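PDB 5VA8: short-chain dehydrogenase/reductase SDR from Paraburkholderia phymatum, which probably catalyses NADP-dependent oxidation or reduction of a substrate that remains to be identified, as a cofactor-binding member of the short-chain dehydrogenase/reductase family. Local coordinates for residues A18-S24 / V40-A46; P49-D53 / Q68-C72; G99-G103 / V157-S161. All blocks are in the same frame, centred on the assembly; numbering follows the deposited sequence.

Contact 1 (A18-S24 / V40-A46). With NAP (NADP nicotinamide-adenine-dinucleotide phosphate), chain E.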
loop_
_atom_site.group_PDB
_atom_site.type_symbol
_atom_site.label_atom_id
_atom_site.label_comp_id
_atom_site.label_asym_id
_atom_site.label_seq_id
_atom_site.Cartn_x
_atom_site.Cartn_y
_atom_site.Cartn_z
ATOM N N ALA A 18 10.074 -0.827 -30.775
ATOM C CA ALA A 18 9.281 -0.176 -29.736
ATOM C C ALA A 18 8.323 0.836 -30.344
ATOM O O ALA A 18 8.678 1.558 -31.278
ATOM C CB ALA A 18 10.155 0.536 -28.705
ATOM N N LEU A 19 7.109 0.881 -29.799
ATOM C CA LEU A 19 6.160 1.952 -30.068
ATOM C C LEU A 19 6.140 2.845 -28.835
ATOM O O LEU A 19 5.784 2.384 -27.746
ATOM C CB LEU A 19 4.770 1.388 -30.369
ATOM C CG LEU A 19 3.633 2.389 -30.601
ATOM C CD1 LEU A 19 3.962 3.325 -31.767
ATOM C CD2 LEU A 19 2.325 1.644 -30.871
ATOM N N VAL A 20 6.542 4.103 -28.996
ATOM C CA VAL A 20 6.671 5.042 -27.878
ATOM C C VAL A 20 5.663 6.168 -28.107
ATOM O O VAL A 20 5.830 6.985 -29.024
ATOM C CB VAL A 20 8.103 5.581 -27.749
ATOM C CG1 VAL A 20 8.263 6.397 -26.462
ATOM C CG2 VAL A 20 9.120 4.419 -27.778
ATOM N N CYS A 21 4.616 6.211 -27.283
ATOM C CA CYS A 21 3.529 7.172 -27.474
ATOM C C CYS A 21 3.856 8.537 -26.884
ATOM O O CYS A 21 4.486 8.643 -25.828
ATOM C CB CYS A 21 2.246 6.652 -26.829
ATOM S SG CYS A 21 1.664 5.110 -27.529
ATOM N N ALA A 22 3.394 9.586 -27.565
ATOM C CA ALA A 22 3.435 10.950 -27.041
ATOM C C ALA A 22 4.873 11.336 -26.691
ATOM O O ALA A 22 5.224 11.626 -25.541
ATOM C CB ALA A 22 2.482 11.087 -25.851
ATOM N N ALA A 23 5.712 11.335 -27.727
ATOM C CA ALA A 23 7.147 11.222 -27.485
ATOM C C ALA A 23 7.978 12.175 -28.338
ATOM O O ALA A 23 9.178 11.934 -28.529
ATOM C CB ALA A 23 7.602 9.771 -27.714
ATOM N N SER A 24 7.399 13.265 -28.844
ATOM C CA SER A 24 8.260 14.261 -29.466
ATOM C C SER A 24 8.917 15.167 -28.432
ATOM O O SER A 24 9.901 15.841 -28.760
ATOM C CB SER A 24 7.473 15.091 -30.494
ATOM O OG SER A 24 6.553 15.984 -29.881
ATOM N N VAL A 40 17.280 -0.051 -29.906
ATOM C CA VAL A 40 15.886 -0.355 -30.223
ATOM C C VAL A 40 15.423 0.527 -31.376
ATOM O O VAL A 40 15.651 1.742 -31.372
ATOM C CB VAL A 40 14.991 -0.144 -28.991
ATOM C CG1 VAL A 40 13.530 -0.432 -29.338
ATOM C CG2 VAL A 40 15.464 -1.020 -27.828
ATOM N N ASN A 41 14.758 -0.079 -32.361
ATOM C CA ASN A 41 14.091 0.701 -33.400
ATOM C C ASN A 41 12.820 1.308 -32.823
ATOM O O ASN A 41 11.974 0.585 -32.296
ATOM C CB ASN A 41 13.775 -0.187 -34.601
ATOM C CG ASN A 41 15.019 -0.747 -35.249
ATOM O OD1 ASN A 41 15.962 -0.016 -35.542
ATOM N ND2 ASN A 41 15.038 -2.060 -35.463
ATOM N N VAL A 42 12.676 2.632 -32.898
ATOM C CA VAL A 42 11.583 3.297 -32.196
ATOM C C VAL A 42 10.637 3.948 -33.195
ATOM O O VAL A 42 11.065 4.573 -34.170
ATOM C CB VAL A 42 12.087 4.337 -31.169
ATOM C CG1 VAL A 42 12.812 3.631 -30.016
ATOM C CG2 VAL A 42 12.977 5.380 -31.836
ATOM N N THR A 43 9.345 3.784 -32.943
ATOM C CA THR A 43 8.295 4.532 -33.616
ATOM C C THR A 43 7.752 5.523 -32.602
ATOM O O THR A 43 7.231 5.112 -31.557
ATOM C CB THR A 43 7.197 3.590 -34.107
ATOM O OG1 THR A 43 7.733 2.716 -35.104
ATOM C CG2 THR A 43 6.031 4.378 -34.696
ATOM N N ILE A 44 7.907 6.818 -32.880
ATOM C CA ILE A 44 7.474 7.861 -31.955
ATOM C C ILE A 44 6.219 8.522 -32.507
ATOM O O ILE A 44 6.085 8.733 -33.721
ATOM C CB ILE A 44 8.573 8.905 -31.657
ATOM C CG1 ILE A 44 9.090 9.589 -32.919
ATOM C CG2 ILE A 44 9.741 8.253 -30.905
ATOM C CD1 ILE A 44 10.053 10.743 -32.595
ATOM N N VAL A 45 5.295 8.832 -31.604
ATOM C CA VAL A 45 3.969 9.339 -31.939
ATOM C C VAL A 45 3.774 10.688 -31.261
ATOM O O VAL A 45 4.043 10.828 -30.060
ATOM C CB VAL A 45 2.869 8.357 -31.490
ATOM C CG1 VAL A 45 1.506 8.931 -31.799
ATOM C CG2 VAL A 45 3.042 6.986 -32.174
ATOM N N ALA A 46 3.304 11.677 -32.023
ATOM C CA ALA A 46 2.883 12.949 -31.452
ATOM C C ALA A 46 1.927 13.613 -32.432
ATOM O O ALA A 46 1.863 13.237 -33.603
ATOM C CB ALA A 46 4.074 13.869 -31.147
HETATM P PA NAP E . 5.326 17.230 -22.411
HETATM O O1A NAP E . 6.724 17.636 -22.176
HETATM O O2A NAP E . 4.349 18.348 -22.707
HETATM O O5B NAP E . 5.353 16.175 -23.618
HETATM C C5B NAP E . 4.115 15.605 -24.068
HETATM C C4B NAP E . 4.395 14.914 -25.374
HETATM O O4B NAP E . 3.253 14.104 -25.721
HETATM C C3B NAP E . 4.612 15.844 -26.568
HETATM O O3B NAP E . 5.482 15.218 -27.501
HETATM C C2B NAP E . 3.200 15.958 -27.135
HETATM O O2B NAP E . 3.271 16.436 -28.498
HETATM C C1B NAP E . 2.735 14.510 -26.972
HETATM N N9A NAP E . 1.288 14.337 -26.916
HETATM C C8A NAP E . 0.432 14.881 -25.995
HETATM N N7A NAP E . -0.810 14.472 -26.111
HETATM C C5A NAP E . -0.771 13.605 -27.192
HETATM C C6A NAP E . -1.769 12.849 -27.839
HETATM N N6A NAP E . -3.054 12.844 -27.468
HETATM N N1A NAP E . -1.401 12.096 -28.899
HETATM C C2A NAP E . -0.113 12.096 -29.269
HETATM N N3A NAP E . 0.914 12.767 -28.737
HETATM C C4A NAP E . 0.515 13.511 -27.700
HETATM O O3 NAP E . 4.747 16.419 -21.160
HETATM P PN NAP E . 5.425 15.441 -20.088
HETATM O O1N NAP E . 6.420 14.582 -20.761
HETATM O O2N NAP E . 5.846 16.262 -18.934
HETATM O O5D NAP E . 4.145 14.586 -19.663
HETATM C C5D NAP E . 3.888 13.285 -20.230
HETATM C C4D NAP E . 2.789 12.672 -19.399
HETATM O O4D NAP E . 3.277 12.478 -18.051
HETATM C C3D NAP E . 1.512 13.512 -19.265
HETATM O O3D NAP E . 0.360 12.671 -19.205
HETATM C C2D NAP E . 1.717 14.210 -17.925
HETATM O O2D NAP E . 0.515 14.634 -17.290
HETATM C C1D NAP E . 2.379 13.070 -17.158
HETATM N N1N NAP E . 3.138 13.507 -15.959
HETATM C C2N NAP E . 4.034 14.503 -16.053
HETATM C C3N NAP E . 4.779 14.863 -14.950
HETATM C C7N NAP E . 5.817 15.943 -14.929
HETATM O O7N NAP E . 6.103 16.482 -13.843
HETATM N N7N NAP E . 6.296 16.378 -16.091
HETATM C C4N NAP E . 4.628 14.120 -13.781
HETATM C C5N NAP E . 3.684 13.108 -13.718
HETATM C C6N NAP E . 2.932 12.824 -14.818
HETATM P P2B NAP E . 1.982 17.064 -29.236
HETATM O O1X NAP E . 1.034 15.934 -29.465
HETATM O O2X NAP E . 1.397 18.139 -28.318
HETATM O O3X NAP E . 2.561 17.665 -30.531
HETATM O O HOH W 1 9.599 0.796 -34.348
#
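With CG anti to the backbone N (chi1 177°) and chi2 at 58°, L19 turns its CD1 toward the neighbouring strand, to within 3.7 Å of T43 CG2 and 3.8 Å of V45 CG2. T43 offers that methyl by placing CG2 anti to its own backbone N; OG1 then swings back beside the N, where it meets a water at 2.8 Å and is also hydrogen-bonded to the side chain of Q68. On the opposite face of the sheet the A18 methyl sits against V40 CG1 at 3.6 Å. Further along, V20 on this face and A23 in the loop beyond meet the CG2 methyl of I44, a looser fit; L35 and A32 of helix 26-37 pack on V20 and I44, and helix 49-63 also reaches I44. The backbones run parallel, and the amides of A18, T43, V20 and V45 join them in regular sequence; the bond from V20 N to T43 O is nearly straight, at 2.8 Å. This is the first beta-alpha-beta unit of a Rossmann fold, with helix 26-37 making the crossover, and it illustrates how such a unit builds a dinucleotide site where its first strand ends. At A22 the backbone takes a left-handed conformation (phi 57°), and the chain turns so that A23 N can bond V45 O at 2.9 Å, the donor lying somewhat out of the carbonyl plane. The turn opens the glycine-rich loop of the family, and S24 follows with its CB and OG against the A46 methyl. S24 OG accepts a hydrogen bond from the ribose hydroxyl O3B of NADP, 2.7 Å away, while A46 CA lies 3.4 Å from the adenine nitrogen N3A.

Contact 2 (P49-D53 / Q68-C72)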
loop_
_atom_site.group_PDB
_atom_site.type_symbol
_atom_site.label_atom_id
_atom_site.label_comp_id
_atom_site.label_asym_id
_atom_site.label_seq_id
_atom_site.Cartn_x
_atom_site.Cartn_y
_atom_site.Cartn_z
ATOM N N PRO A 49 3.373 17.886 -36.284
ATOM C CA PRO A 49 4.500 17.411 -37.111
ATOM C C PRO A 49 5.818 18.123 -36.876
ATOM O O PRO A 49 6.864 17.465 -36.931
ATOM C CB PRO A 49 3.992 17.641 -38.542
ATOM C CG PRO A 49 2.499 17.499 -38.414
ATOM C CD PRO A 49 2.172 18.161 -37.088
ATOM N N GLU A 50 5.813 19.440 -36.645
ATOM C CA GLU A 50 7.067 20.185 -36.577
ATOM C C GLU A 50 8.030 19.573 -35.562
ATOM O O GLU A 50 9.160 19.199 -35.899
ATOM C CB GLU A 50 6.812 21.650 -36.230
ATOM C CG GLU A 50 8.087 22.482 -36.360
ATOM C CD GLU A 50 7.990 23.852 -35.720
ATOM O OE1 GLU A 50 6.980 24.133 -35.040
ATOM O OE2 GLU A 50 8.936 24.648 -35.896
ATOM N N THR A 51 7.588 19.453 -34.309
ATOM C CA THR A 51 8.479 18.944 -33.275
ATOM C C THR A 51 8.678 17.442 -33.414
ATOM O O THR A 51 9.763 16.931 -33.110
ATOM C CB THR A 51 7.937 19.297 -31.886
ATOM O OG1 THR A 51 7.819 20.723 -31.770
ATOM C CG2 THR A 51 8.886 18.810 -30.802
ATOM N N LEU A 52 7.655 16.732 -33.895
ATOM C CA LEU A 52 7.782 15.294 -34.117
ATOM C C LEU A 52 8.906 14.984 -35.100
ATOM O O LEU A 52 9.753 14.120 -34.843
ATOM C CB LEU A 52 6.452 14.734 -34.625
ATOM C CG LEU A 52 6.484 13.278 -35.076
ATOM C CD1 LEU A 52 6.693 12.347 -33.889
ATOM C CD2 LEU A 52 5.189 12.936 -35.825
ATOM N N ASP A 53 8.910 15.666 -36.249
ATOM C CA ASP A 53 9.920 15.400 -37.269
ATOM C C ASP A 53 11.311 15.768 -36.778
ATOM O O ASP A 53 12.293 15.096 -37.108
ATOM C CB ASP A 53 9.596 16.179 -38.546
ATOM C CG ASP A 53 8.309 15.725 -39.202
ATOM O OD1 ASP A 53 7.782 14.664 -38.815
ATOM O OD2 ASP A 53 7.835 16.441 -40.114
ATOM N N GLN A 68 10.710 5.754 -36.882
ATOM C CA GLN A 68 9.483 6.107 -37.578
ATOM C C GLN A 68 8.745 7.168 -36.780
ATOM O O GLN A 68 8.729 7.134 -35.548
ATOM C CB GLN A 68 8.591 4.888 -37.771
ATOM C CG GLN A 68 9.254 3.839 -38.616
ATOM C CD GLN A 68 8.350 2.672 -38.917
ATOM O OE1 GLN A 68 8.330 2.167 -40.040
ATOM N NE2 GLN A 68 7.598 2.224 -37.914
ATOM N N ALA A 69 8.159 8.124 -37.488
ATOM C CA ALA A 69 7.392 9.191 -36.864
ATOM C C ALA A 69 5.961 9.090 -37.359
ATOM O O ALA A 69 5.728 9.028 -38.570
ATOM C CB ALA A 69 7.984 10.565 -37.198
ATOM N N VAL A 70 5.011 9.050 -36.429
ATOM C CA VAL A 70 3.590 9.018 -36.770
ATOM C C VAL A 70 2.944 10.256 -36.170
ATOM O O VAL A 70 2.959 10.426 -34.944
ATOM C CB VAL A 70 2.902 7.751 -36.243
ATOM C CG1 VAL A 70 1.418 7.773 -36.600
ATOM C CG2 VAL A 70 3.570 6.516 -36.799
ATOM N N ALA A 71 2.366 11.105 -37.026
ATOM C CA ALA A 71 1.656 12.302 -36.575
ATOM C C ALA A 71 0.191 11.938 -36.345
ATOM O O ALA A 71 -0.579 11.794 -37.297
ATOM C CB ALA A 71 1.792 13.431 -37.595
ATOM N N CYS A 72 -0.199 11.795 -35.079
ATOM C CA CYS A 72 -1.587 11.461 -34.787
ATOM C C CYS A 72 -1.871 11.720 -33.316
ATOM O O CYS A 72 -0.956 11.845 -32.497
ATOM C CB CYS A 72 -1.904 10.000 -35.124
ATOM S SG CYS A 72 -1.161 8.855 -33.932
#
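The peptide group joining V70 to A71 presents one of its faces to L52, whose CD2 methyl lies above the plane, 3.5 Å from V70 O and 3.6 Å from A71 N. Along its edge the same stretch of backbone is engaged by strand 41-46, since V70 is hydrogen-bonded to A46. The ring of P49 takes a lesser part, touching the A71 methyl through CG alone at 4.2 Å. Together these groups fasten the crossover helix of the second beta-alpha-beta unit of the Rossmann fold, strand 41-46, helix 49-63 and strand 67-71, onto the outermost strand of the sheet within this chain. Helix and strand run nearly antiparallel, at 168° between their short segments, as a crossover connection requires. L52 is buried and carries most of the contact. With CG anti to the backbone N (chi1 172°), its branch point rests on the A69 methyl at 3.8 Å while CD2 also meets the A71 methyl at 3.9 Å; two alanines on the same side of the strand thus receive one leucine, which packs on I44 and A46 as well. V70, between them, turns to the other face and packs against helix 77-86. No hydrogen bond crosses here, and the helix's first turn is held internally: D53 N donates to P49 O at 2.8 Å.

Contact 3 (G99-G103 / V157-S161). With TCE (3,3',3''-phosphanetriyltripropanoic acid), chain F; NAP (NADP nicotinamide-adenine-dinucleotide phosphate), chain E.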
loop_
_atom_site.group_PDB
_atom_site.type_symbol
_atom_site.label_atom_id
_atom_site.label_comp_id
_atom_site.label_asym_id
_atom_site.label_seq_id
_atom_site.Cartn_x
_atom_site.Cartn_y
_atom_site.Cartn_z
ATOM N N GLY A 99 -1.885 14.706 -20.247
ATOM C CA GLY A 99 -2.687 14.552 -19.058
ATOM C C GLY A 99 -3.844 15.530 -18.998
ATOM O O GLY A 99 -3.970 16.446 -19.825
ATOM N N PRO A 100 -4.723 15.346 -18.018
ATOM C CA PRO A 100 -5.953 16.153 -17.957
ATOM C C PRO A 100 -5.692 17.531 -17.384
ATOM O O PRO A 100 -4.647 17.783 -16.765
ATOM C CB PRO A 100 -6.870 15.334 -17.041
ATOM C CG PRO A 100 -5.923 14.558 -16.164
ATOM C CD PRO A 100 -4.684 14.291 -16.989
ATOM N N PRO A 101 -6.624 18.455 -17.582
ATOM C CA PRO A 101 -6.484 19.796 -17.036
ATOM C C PRO A 101 -6.745 19.807 -15.542
ATOM O O PRO A 101 -7.455 18.935 -15.015
ATOM C CB PRO A 101 -7.571 20.580 -17.782
ATOM C CG PRO A 101 -8.626 19.552 -17.999
ATOM C CD PRO A 101 -7.872 18.306 -18.355
ATOM N N PRO A 102 -6.200 20.788 -14.837
ATOM C CA PRO A 102 -6.505 20.954 -13.414
ATOM C C PRO A 102 -7.867 21.592 -13.183
ATOM O O PRO A 102 -8.448 22.240 -14.057
ATOM C CB PRO A 102 -5.394 21.895 -12.940
ATOM C CG PRO A 102 -5.131 22.751 -14.141
ATOM C CD PRO A 102 -5.241 21.801 -15.319
ATOM N N GLY A 103 -8.364 21.411 -11.965
ATOM C CA GLY A 103 -9.578 22.089 -11.556
ATOM C C GLY A 103 -10.077 21.564 -10.232
ATOM O O GLY A 103 -9.587 20.560 -9.704
ATOM N N VAL A 157 -5.252 19.590 -7.315
ATOM C CA VAL A 157 -6.049 20.141 -8.406
ATOM C C VAL A 157 -6.137 19.172 -9.576
ATOM O O VAL A 157 -6.693 19.519 -10.622
ATOM C CB VAL A 157 -5.484 21.489 -8.882
ATOM C CG1 VAL A 157 -5.454 22.481 -7.737
ATOM C CG2 VAL A 157 -4.095 21.294 -9.466
ATOM N N LEU A 158 -5.618 17.948 -9.416
ATOM C CA LEU A 158 -5.613 17.031 -10.554
ATOM C C LEU A 158 -6.516 15.821 -10.317
ATOM O O LEU A 158 -6.140 14.677 -10.623
ATOM C CB LEU A 158 -4.179 16.591 -10.890
ATOM C CG LEU A 158 -3.355 17.676 -11.599
ATOM C CD1 LEU A 158 -1.938 17.183 -11.885
ATOM C CD2 LEU A 158 -4.030 18.121 -12.894
ATOM N N GLY A 159 -7.729 16.072 -9.820
ATOM C CA GLY A 159 -8.679 14.989 -9.595
ATOM C C GLY A 159 -8.909 14.107 -10.809
ATOM O O GLY A 159 -9.125 12.902 -10.670
ATOM N N LEU A 160 -8.887 14.695 -12.016
ATOM C CA LEU A 160 -9.114 13.888 -13.218
ATOM C C LEU A 160 -8.002 12.869 -13.416
ATOM O O LEU A 160 -8.250 11.767 -13.929
ATOM C CB LEU A 160 -9.239 14.790 -14.449
ATOM C CG LEU A 160 -10.461 15.714 -14.480
ATOM C CD1 LEU A 160 -10.328 16.734 -15.597
ATOM C CD2 LEU A 160 -11.752 14.902 -14.660
ATOM N N SER A 161 -6.771 13.224 -13.031
ATOM C CA SER A 161 -5.653 12.287 -13.068
ATOM C C SER A 161 -5.741 11.289 -11.920
ATOM O O SER A 161 -5.561 10.079 -12.123
ATOM C CB SER A 161 -4.327 13.050 -12.994
ATOM O OG SER A 161 -3.227 12.151 -12.878
HETATM O O16 TCE F . -1.677 14.189 -14.710
HETATM C C14 TCE F . -0.807 14.178 -13.798
HETATM O O15 TCE F . -0.965 13.465 -12.779
HETATM C C5 TCE F . 0.432 15.063 -13.926
HETATM C C2 TCE F . 1.125 15.119 -12.568
HETATM P P TCE F . 2.780 15.937 -12.766
HETATM C C3 TCE F . 2.681 17.415 -13.860
HETATM C C6 TCE F . 1.819 18.376 -13.053
HETATM C C8 TCE F . 1.564 19.592 -13.919
HETATM O O10 TCE F . 1.813 20.722 -13.438
HETATM O O9 TCE F . 1.123 19.458 -15.093
HETATM C C1 TCE F . 3.441 16.356 -11.098
HETATM C C4 TCE F . 3.569 15.053 -10.317
HETATM C C11 TCE F . 4.035 15.410 -8.917
HETATM O O12 TCE F . 4.296 14.512 -8.073
HETATM O O13 TCE F . 4.159 16.628 -8.622
HETATM P PA NAP E . 5.326 17.230 -22.411
HETATM O O1A NAP E . 6.724 17.636 -22.176
HETATM O O2A NAP E . 4.349 18.348 -22.707
HETATM O O5B NAP E . 5.353 16.175 -23.618
HETATM C C5B NAP E . 4.115 15.605 -24.068
HETATM C C4B NAP E . 4.395 14.914 -25.374
HETATM O O4B NAP E . 3.253 14.104 -25.721
HETATM C C3B NAP E . 4.612 15.844 -26.568
HETATM O O3B NAP E . 5.482 15.218 -27.501
HETATM C C2B NAP E . 3.200 15.958 -27.135
HETATM O O2B NAP E . 3.271 16.436 -28.498
HETATM C C1B NAP E . 2.735 14.510 -26.972
HETATM N N9A NAP E . 1.288 14.337 -26.916
HETATM C C8A NAP E . 0.432 14.881 -25.995
HETATM N N7A NAP E . -0.810 14.472 -26.111
HETATM C C5A NAP E . -0.771 13.605 -27.192
HETATM C C6A NAP E . -1.769 12.849 -27.839
HETATM N N6A NAP E . -3.054 12.844 -27.468
HETATM N N1A NAP E . -1.401 12.096 -28.899
HETATM C C2A NAP E . -0.113 12.096 -29.269
HETATM N N3A NAP E . 0.914 12.767 -28.737
HETATM C C4A NAP E . 0.515 13.511 -27.700
HETATM O O3 NAP E . 4.747 16.419 -21.160
HETATM P PN NAP E . 5.425 15.441 -20.088
HETATM O O1N NAP E . 6.420 14.582 -20.761
HETATM O O2N NAP E . 5.846 16.262 -18.934
HETATM O O5D NAP E . 4.145 14.586 -19.663
HETATM C C5D NAP E . 3.888 13.285 -20.230
HETATM C C4D NAP E . 2.789 12.672 -19.399
HETATM O O4D NAP E . 3.277 12.478 -18.051
HETATM C C3D NAP E . 1.512 13.512 -19.265
HETATM O O3D NAP E . 0.360 12.671 -19.205
HETATM C C2D NAP E . 1.717 14.210 -17.925
HETATM O O2D NAP E . 0.515 14.634 -17.290
HETATM C C1D NAP E . 2.379 13.070 -17.158
HETATM N N1N NAP E . 3.138 13.507 -15.959
HETATM C C2N NAP E . 4.034 14.503 -16.053
HETATM C C3N NAP E . 4.779 14.863 -14.950
HETATM C C7N NAP E . 5.817 15.943 -14.929
HETATM O O7N NAP E . 6.103 16.482 -13.843
HETATM N N7N NAP E . 6.296 16.378 -16.091
HETATM C C4N NAP E . 4.628 14.120 -13.781
HETATM C C5N NAP E . 3.684 13.108 -13.718
HETATM C C6N NAP E . 2.932 12.824 -14.818
HETATM P P2B NAP E . 1.982 17.064 -29.236
HETATM O O1X NAP E . 1.034 15.934 -29.465
HETATM O O2X NAP E . 1.397 18.139 -28.318
HETATM O O3X NAP E . 2.561 17.665 -30.531
HETATM O O HOH W 2 -8.002 17.559 -12.712
HETATM O O HOH W 3 -8.961 18.243 -8.384
#
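V157 O is approached by three groups: G103 N donates to it at 2.9 Å, lying in the carbonyl plane, a water donates a longer bond, and P102 CA lies 3.1 Å from it in a bent CA-H...O contact. The amide bond and the water tie the loop after strand 92-95 to the N terminus of helix 159-179, a junction beside the active-site cleft of the short-chain dehydrogenase/reductase fold. The same water donates to P101 O at 2.7 Å and accepts from L160 N, and a second water links G103 O to G159 N, so solvent satisfies amides at the helix start, just after the N-cap residue L158. P100, P101 and P102 run in an extended, polyproline II-like conformation. P100 slides past L160, CB to CB at 3.6 Å, while L160 CD1 crosses beside the ring of P101. L158 divides its two methyls: CD2 meets P102 CA, and CD1 faces the bound phosphine tricarboxylic acid. S161 and R165 have the spacing of the Tyr and Lys in the family's YxxxK motif and probably occupy those positions. At the start of the loop G99 lies beside NADP. S161 OG, anti to its backbone N (chi1 174°), is also hydrogen-bonded to S150 and R165, and it donates to O15 of the phosphine ligand at 2.6 Å.

Followed from the N terminus, the chain first closes a loop at contact 1, where strand 41-46 returns beside strand 17-20 after helix 26-37. Contact 2 opens next and closes the following crossover through helix 49-63; the two stand in series, neither nested nor crossed, yet touch, because strand 41-46 lies between strands 17-20 and 67-71. Contact 3 comes last and closes a longer excursion of 53 residues, which includes helix 110-138 and strand 141-146. Its centre lies about 25 Å from that of contact 1, on the opposite side of the chain's centre. NADP spans this gap, touching 18-24 and 40-46 around its adenosine half and G99 beside its nicotinamide ribose.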